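Local coordinates for protein endo-beta-1,4-glucanase (Streptomyces sp., PDB 1OA4) that probably hydrolyses internal beta-1,4-glucosidic bonds of cellulose, as a family 12 glycoside hydrolase (EC 3.2.1.4), at residues 83-88 / 173-178; 146-151 / 167-172. All blocks are in the same frame, centred on the assembly; numbering follows the deposited sequence.

Contact 1 (83-88 / 173-178)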
loop_
_atom_site.group_PDB
_atom_site.type_symbol
_atom_site.label_atom_id
_atom_site.label_comp_id
_atom_site.label_asym_id
_atom_site.label_seq_id
_atom_site.Cartn_x
_atom_site.Cartn_y
_atom_site.Cartn_z
ATOM N N GLY A 83 -17.528 7.860 -7.258
ATOM C CA GLY A 83 -18.533 8.177 -6.259
ATOM C C GLY A 83 -18.034 7.805 -4.868
ATOM O O GLY A 83 -18.179 8.572 -3.914
ATOM N N SER A 84 -17.446 6.615 -4.760
ATOM C CA SER A 84 -16.872 6.126 -3.516
ATOM C C SER A 84 -15.820 5.065 -3.842
ATOM O O SER A 84 -15.916 4.362 -4.857
ATOM C CB SER A 84 -17.948 5.513 -2.583
ATOM O OG SER A 84 -18.644 4.447 -3.208
ATOM N N ALA A 85 -14.821 4.945 -2.973
ATOM C CA ALA A 85 -13.826 3.904 -3.093
ATOM C C ALA A 85 -13.652 3.174 -1.758
ATOM O O ALA A 85 -12.605 3.252 -1.138
ATOM C CB ALA A 85 -12.485 4.503 -3.537
ATOM N N PRO A 86 -14.667 2.436 -1.315
ATOM C CA PRO A 86 -14.566 1.798 -0.006
ATOM C C PRO A 86 -13.543 0.689 0.001
ATOM O O PRO A 86 -13.521 -0.170 -0.892
ATOM C CB PRO A 86 -15.971 1.246 0.230
ATOM C CG PRO A 86 -16.552 1.110 -1.117
ATOM C CD PRO A 86 -15.951 2.165 -1.979
ATOM N N SER A 87 -12.702 0.698 1.027
ATOM C CA SER A 87 -11.697 -0.333 1.191
ATOM C C SER A 87 -11.559 -0.692 2.665
ATOM O O SER A 87 -11.903 0.109 3.538
ATOM C CB SER A 87 -10.350 0.131 0.600
ATOM O OG SER A 87 -9.385 -0.902 0.617
ATOM N N SER A 88 -11.086 -1.901 2.935
ATOM C CA SER A 88 -10.849 -2.322 4.301
ATOM C C SER A 88 -9.651 -3.248 4.356
ATOM O O SER A 88 -9.294 -3.889 3.379
ATOM C CB SER A 88 -12.080 -3.062 4.855
ATOM O OG SER A 88 -12.214 -4.322 4.231
ATOM N N SER A 173 -12.041 0.252 7.966
ATOM C CA SER A 173 -12.810 0.256 6.731
ATOM C C SER A 173 -13.103 1.726 6.495
ATOM O O SER A 173 -13.608 2.433 7.397
ATOM C CB SER A 173 -14.113 -0.537 6.851
ATOM O OG SER A 173 -13.892 -1.869 7.270
ATOM N N PHE A 174 -12.795 2.203 5.291
ATOM C CA PHE A 174 -12.860 3.623 4.998
ATOM C C PHE A 174 -13.031 3.870 3.496
ATOM O O PHE A 174 -13.104 2.921 2.703
ATOM C CB PHE A 174 -11.565 4.281 5.498
ATOM C CG PHE A 174 -10.325 3.786 4.806
ATOM C CD1 PHE A 174 -9.794 2.536 5.091
ATOM C CD2 PHE A 174 -9.679 4.577 3.878
ATOM C CE1 PHE A 174 -8.654 2.084 4.447
ATOM C CE2 PHE A 174 -8.546 4.123 3.232
ATOM C CZ PHE A 174 -8.024 2.891 3.516
ATOM N N ASP A 175 -13.157 5.132 3.118
ATOM C CA ASP A 175 -13.263 5.512 1.720
ATOM C C ASP A 175 -11.943 6.091 1.241
ATOM O O ASP A 175 -11.530 7.168 1.664
ATOM C CB ASP A 175 -14.408 6.516 1.510
ATOM C CG ASP A 175 -14.840 6.612 0.066
ATOM O OD1 ASP A 175 -13.955 6.444 -0.798
ATOM O OD2 ASP A 175 -16.027 6.814 -0.294
ATOM N N VAL A 176 -11.291 5.349 0.360
ATOM C CA VAL A 176 -10.029 5.757 -0.225
ATOM C C VAL A 176 -10.174 7.103 -0.915
ATOM O O VAL A 176 -9.204 7.865 -0.990
ATOM C CB VAL A 176 -9.510 4.691 -1.201
ATOM C CG1 VAL A 176 -8.409 5.260 -2.119
ATOM C CG2 VAL A 176 -8.979 3.529 -0.408
ATOM N N LYS A 177 -11.371 7.428 -1.394
ATOM C CA LYS A 177 -11.570 8.720 -2.055
ATOM C C LYS A 177 -11.177 9.912 -1.175
ATOM O O LYS A 177 -10.665 10.924 -1.664
ATOM C CB LYS A 177 -13.024 8.865 -2.510
ATOM C CG LYS A 177 -13.362 10.185 -3.107
ATOM C CD LYS A 177 -12.636 10.361 -4.384
ATOM C CE LYS A 177 -13.475 11.176 -5.375
ATOM N NZ LYS A 177 -13.476 12.615 -4.981
ATOM N N ASP A 178 -11.391 9.794 0.128
ATOM C CA ASP A 178 -11.077 10.896 1.022
ATOM C C ASP A 178 -9.565 11.216 0.996
ATOM O O ASP A 178 -9.178 12.385 1.123
ATOM C CB ASP A 178 -11.516 10.579 2.455
ATOM C CG ASP A 178 -13.023 10.410 2.605
ATOM O OD1 ASP A 178 -13.783 10.723 1.670
ATOM O OD2 ASP A 178 -13.534 9.930 3.640
HETATM O O HOH W 1 -16.929 9.301 -1.227
#

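Contact 2 (146-151 / 167-172)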
loop_
_atom_site.group_PDB
_atom_site.type_symbol
_atom_site.label_atom_id
_atom_site.label_comp_id
_atom_site.label_asym_id
_atom_site.label_seq_id
_atom_site.Cartn_x
_atom_site.Cartn_y
_atom_site.Cartn_z
ATOM N N ARG A 146 -10.179 10.227 11.380
ATOM C CA ARG A 146 -8.947 9.897 12.089
ATOM C C ARG A 146 -7.937 11.024 11.867
ATOM O O ARG A 146 -8.036 11.775 10.903
ATOM C CB ARG A 146 -8.375 8.566 11.564
ATOM C CG ARG A 146 -9.104 7.334 12.046
ATOM C CD ARG A 146 -8.500 6.051 11.541
ATOM N NE ARG A 146 -9.248 4.868 11.963
ATOM C CZ ARG A 146 -9.060 4.215 13.101
ATOM N NH1 ARG A 146 -8.147 4.619 13.974
ATOM N NH2 ARG A 146 -9.792 3.147 13.370
ATOM N N SER A 147 -6.984 11.166 12.779
ATOM C CA SER A 147 -5.951 12.189 12.625
ATOM C C SER A 147 -4.682 11.589 12.028
ATOM O O SER A 147 -4.304 10.468 12.381
ATOM C CB SER A 147 -5.616 12.829 13.965
ATOM O OG SER A 147 -4.633 13.838 13.786
ATOM N N TRP A 148 -4.043 12.330 11.119
ATOM C CA TRP A 148 -2.819 11.864 10.446
ATOM C C TRP A 148 -1.725 12.908 10.400
ATOM O O TRP A 148 -1.994 14.086 10.241
ATOM C CB TRP A 148 -3.093 11.441 8.999
ATOM C CG TRP A 148 -4.243 10.509 8.888
ATOM C CD1 TRP A 148 -5.544 10.854 8.758
ATOM C CD2 TRP A 148 -4.210 9.075 8.921
ATOM N NE1 TRP A 148 -6.337 9.729 8.713
ATOM C CE2 TRP A 148 -5.535 8.625 8.799
ATOM C CE3 TRP A 148 -3.195 8.124 9.033
ATOM C CZ2 TRP A 148 -5.873 7.276 8.794
ATOM C CZ3 TRP A 148 -3.530 6.786 9.027
ATOM C CH2 TRP A 148 -4.860 6.374 8.905
ATOM N N GLU A 149 -0.496 12.434 10.548
ATOM C CA GLU A 149 0.682 13.268 10.400
ATOM C C GLU A 149 1.003 13.137 8.929
ATOM O O GLU A 149 1.139 12.015 8.427
ATOM C CB GLU A 149 1.816 12.737 11.271
ATOM C CG GLU A 149 3.085 13.564 11.259
ATOM C CD GLU A 149 4.133 12.972 12.189
ATOM O OE1 GLU A 149 3.871 12.864 13.413
ATOM O OE2 GLU A 149 5.202 12.573 11.705
ATOM N N VAL A 150 1.070 14.261 8.225
ATOM C CA VAL A 150 1.269 14.235 6.784
ATOM C C VAL A 150 2.704 14.554 6.393
ATOM O O VAL A 150 3.308 15.506 6.907
ATOM C CB VAL A 150 0.321 15.224 6.067
ATOM C CG1 VAL A 150 0.401 15.034 4.557
ATOM C CG2 VAL A 150 -1.118 15.055 6.562
ATOM N N TRP A 151 3.238 13.754 5.478
ATOM C CA TRP A 151 4.573 13.936 4.950
ATOM C C TRP A 151 4.508 13.996 3.445
ATOM O O TRP A 151 3.722 13.278 2.837
ATOM C CB TRP A 151 5.468 12.750 5.301
ATOM C CG TRP A 151 5.816 12.621 6.739
ATOM C CD1 TRP A 151 4.958 12.530 7.787
ATOM C CD2 TRP A 151 7.137 12.534 7.292
ATOM N NE1 TRP A 151 5.659 12.406 8.963
ATOM C CE2 TRP A 151 7.002 12.406 8.685
ATOM C CE3 TRP A 151 8.422 12.561 6.744
ATOM C CZ2 TRP A 151 8.105 12.307 9.540
ATOM C CZ3 TRP A 151 9.519 12.461 7.589
ATOM C CH2 TRP A 151 9.354 12.341 8.967
ATOM N N SER A 167 -0.936 5.862 16.459
ATOM C CA SER A 167 -0.738 4.584 17.121
ATOM C C SER A 167 -1.297 3.484 16.227
ATOM O O SER A 167 -2.027 3.775 15.282
ATOM C CB SER A 167 -1.452 4.556 18.475
ATOM O OG SER A 167 -2.848 4.687 18.294
ATOM N N ALA A 168 -0.982 2.235 16.547
ATOM C CA ALA A 168 -1.368 1.097 15.711
ATOM C C ALA A 168 -2.864 0.991 15.438
ATOM O O ALA A 168 -3.686 0.987 16.360
ATOM C CB ALA A 168 -0.896 -0.203 16.313
ATOM N N ILE A 169 -3.194 0.867 14.156
ATOM C CA ILE A 169 -4.547 0.584 13.723
ATOM C C ILE A 169 -4.577 -0.876 13.268
ATOM O O ILE A 169 -3.925 -1.221 12.283
ATOM C CB ILE A 169 -4.935 1.484 12.542
ATOM C CG1 ILE A 169 -4.834 2.963 12.928
ATOM C CG2 ILE A 169 -6.322 1.090 12.063
ATOM C CD1 ILE A 169 -5.101 3.911 11.793
ATOM N N SER A 170 -5.327 -1.729 13.958
ATOM C CA SER A 170 -5.397 -3.152 13.631
ATOM C C SER A 170 -6.236 -3.428 12.393
ATOM O O SER A 170 -5.928 -4.329 11.601
ATOM C CB SER A 170 -5.960 -3.958 14.817
ATOM O OG SER A 170 -7.212 -3.449 15.227
ATOM N N SER A 171 -7.311 -2.671 12.249
ATOM C CA SER A 171 -8.197 -2.811 11.103
ATOM C C SER A 171 -8.953 -1.510 10.904
ATOM O O SER A 171 -9.180 -0.757 11.845
ATOM C CB SER A 171 -9.177 -3.974 11.292
ATOM O OG SER A 171 -10.083 -3.724 12.364
ATOM N N TRP A 172 -9.330 -1.228 9.671
ATOM C CA TRP A 172 -10.115 -0.045 9.389
ATOM C C TRP A 172 -10.809 -0.243 8.050
ATOM O O TRP A 172 -10.244 -0.854 7.136
ATOM C CB TRP A 172 -9.222 1.197 9.351
ATOM C CG TRP A 172 -9.954 2.524 9.396
ATOM C CD1 TRP A 172 -11.108 2.816 10.096
ATOM C CD2 TRP A 172 -9.587 3.724 8.721
ATOM N NE1 TRP A 172 -11.458 4.131 9.889
ATOM C CE2 TRP A 172 -10.535 4.709 9.055
ATOM C CE3 TRP A 172 -8.534 4.078 7.865
ATOM C CZ2 TRP A 172 -10.459 6.002 8.566
ATOM C CZ3 TRP A 172 -8.480 5.363 7.374
ATOM C CH2 TRP A 172 -9.431 6.304 7.724
#

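Contact 1 (83-88 / 173-178)
Asp175 and Ala85 meet at the end of the antiparallel ladder between strands 86-92 and 171-175, where the latter gives way to helix 176-185. With CG of Asp175 turned anti to its own backbone N (chi1 -162°), the carboxylate swings from CB across to the loop before Pro86. CG comes within 3.5 Å of Ala85 N, and OD1 then accepts from Ala85 N at 2.8 Å on its syn side. Lys177 N reaches the same OD1, also at 2.8 Å, from the opposite face of the carboxylate and on the anti side; this is the N-cap bond of the helix. OD2 lies against Ser84 CB at 3.3 Å and takes a water hydrogen bond, the same water donating to Gly83 O. Beyond the carboxylate, Val176 N donates to Ala85 O from well above the carbonyl plane, while Ser87 and Phe174 form a hydrogen-bonded pair through both backbone N-H groups. Their side chains lie on the inner face: Ser87 CB touches Val176 CG2 at 3.8 Å, Ser87 OG bonds to Ser217 O and Tyr103 OH, and Phe174 packs on Ile123 and Phe125. Two backbone N-H groups and a water thus share one carboxylate at a helix N-terminus, an environment that would probably stabilise its charged form and that ties the first helical turn to the neighbouring strand.

Contact 2 (146-151 / 167-172)
Arg146 NE sits over one face of the Trp172 indole, 3.1 Å above the ring plane and offset toward the rim. NE and the indole NE1 are both donors and are not hydrogen-bonded; the interaction is cation-pi, with CZ of Arg146 over the face of the five-membered ring of Trp172, 4.0 Å from its centroid. The guanidinium stands almost upright on the indole, the planes 83° apart. The Arg146 chain, extended from CG to NE, also lays CD over the six-membered ring of Trp172, 3.6 Å from its centroid, a CH-pi contact. With CG anti to the backbone N (chi1 -166°), Trp172 carries its indole toward strand 146-154, where Arg146 runs over its face. Ile169 CG2 lies over one face of the guanidinium, and Ile169 CD1 packs at 3.8 Å against Arg146 NH1. The same methyl meets Trp148 CH2 at 3.8 Å, the two side chains crossing at about a right angle. Trp148 CZ2 in turn touches Trp172 CZ3 at 3.5 Å; the six-membered rings are inclined at 43°. Trp148 NE1 hydrogen-bonds to Val143 O. Strand 146-154 pairs with strands 136-143 and 159-164, whereas Trp172 belongs to edge strand 171-175 of the other large sheet. Phe125 of strand 119-128 touches both Ile169 and Trp172, Phe179 of helix 176-185 meets Trp148 edge-to-face, and Phe174, further along the same strand as Trp172, stacks with it.

The two contacts lie about 15 Å apart, centre to centre, and share strand 171-175, the edge strand of the six-stranded antiparallel sheet. Contact 2 is nested inside the loop closed by contact 1: the chain passes 83-88, then 146-151, then 167-172, which runs directly into 173-178. Contact 1 is backbone pairing within one sheet, completed by a helix N-cap carboxylate; contact 2 is side-chain packing between that edge strand, with the loop leading into it, and strand 146-154 of the mixed sheet. They touch where Ser88 CB packs on Trp172 O at 3.7 Å. One edge strand is therefore bonded to its own sheet and packed against the other, joining the two sheets of the family 12 beta-sandwich.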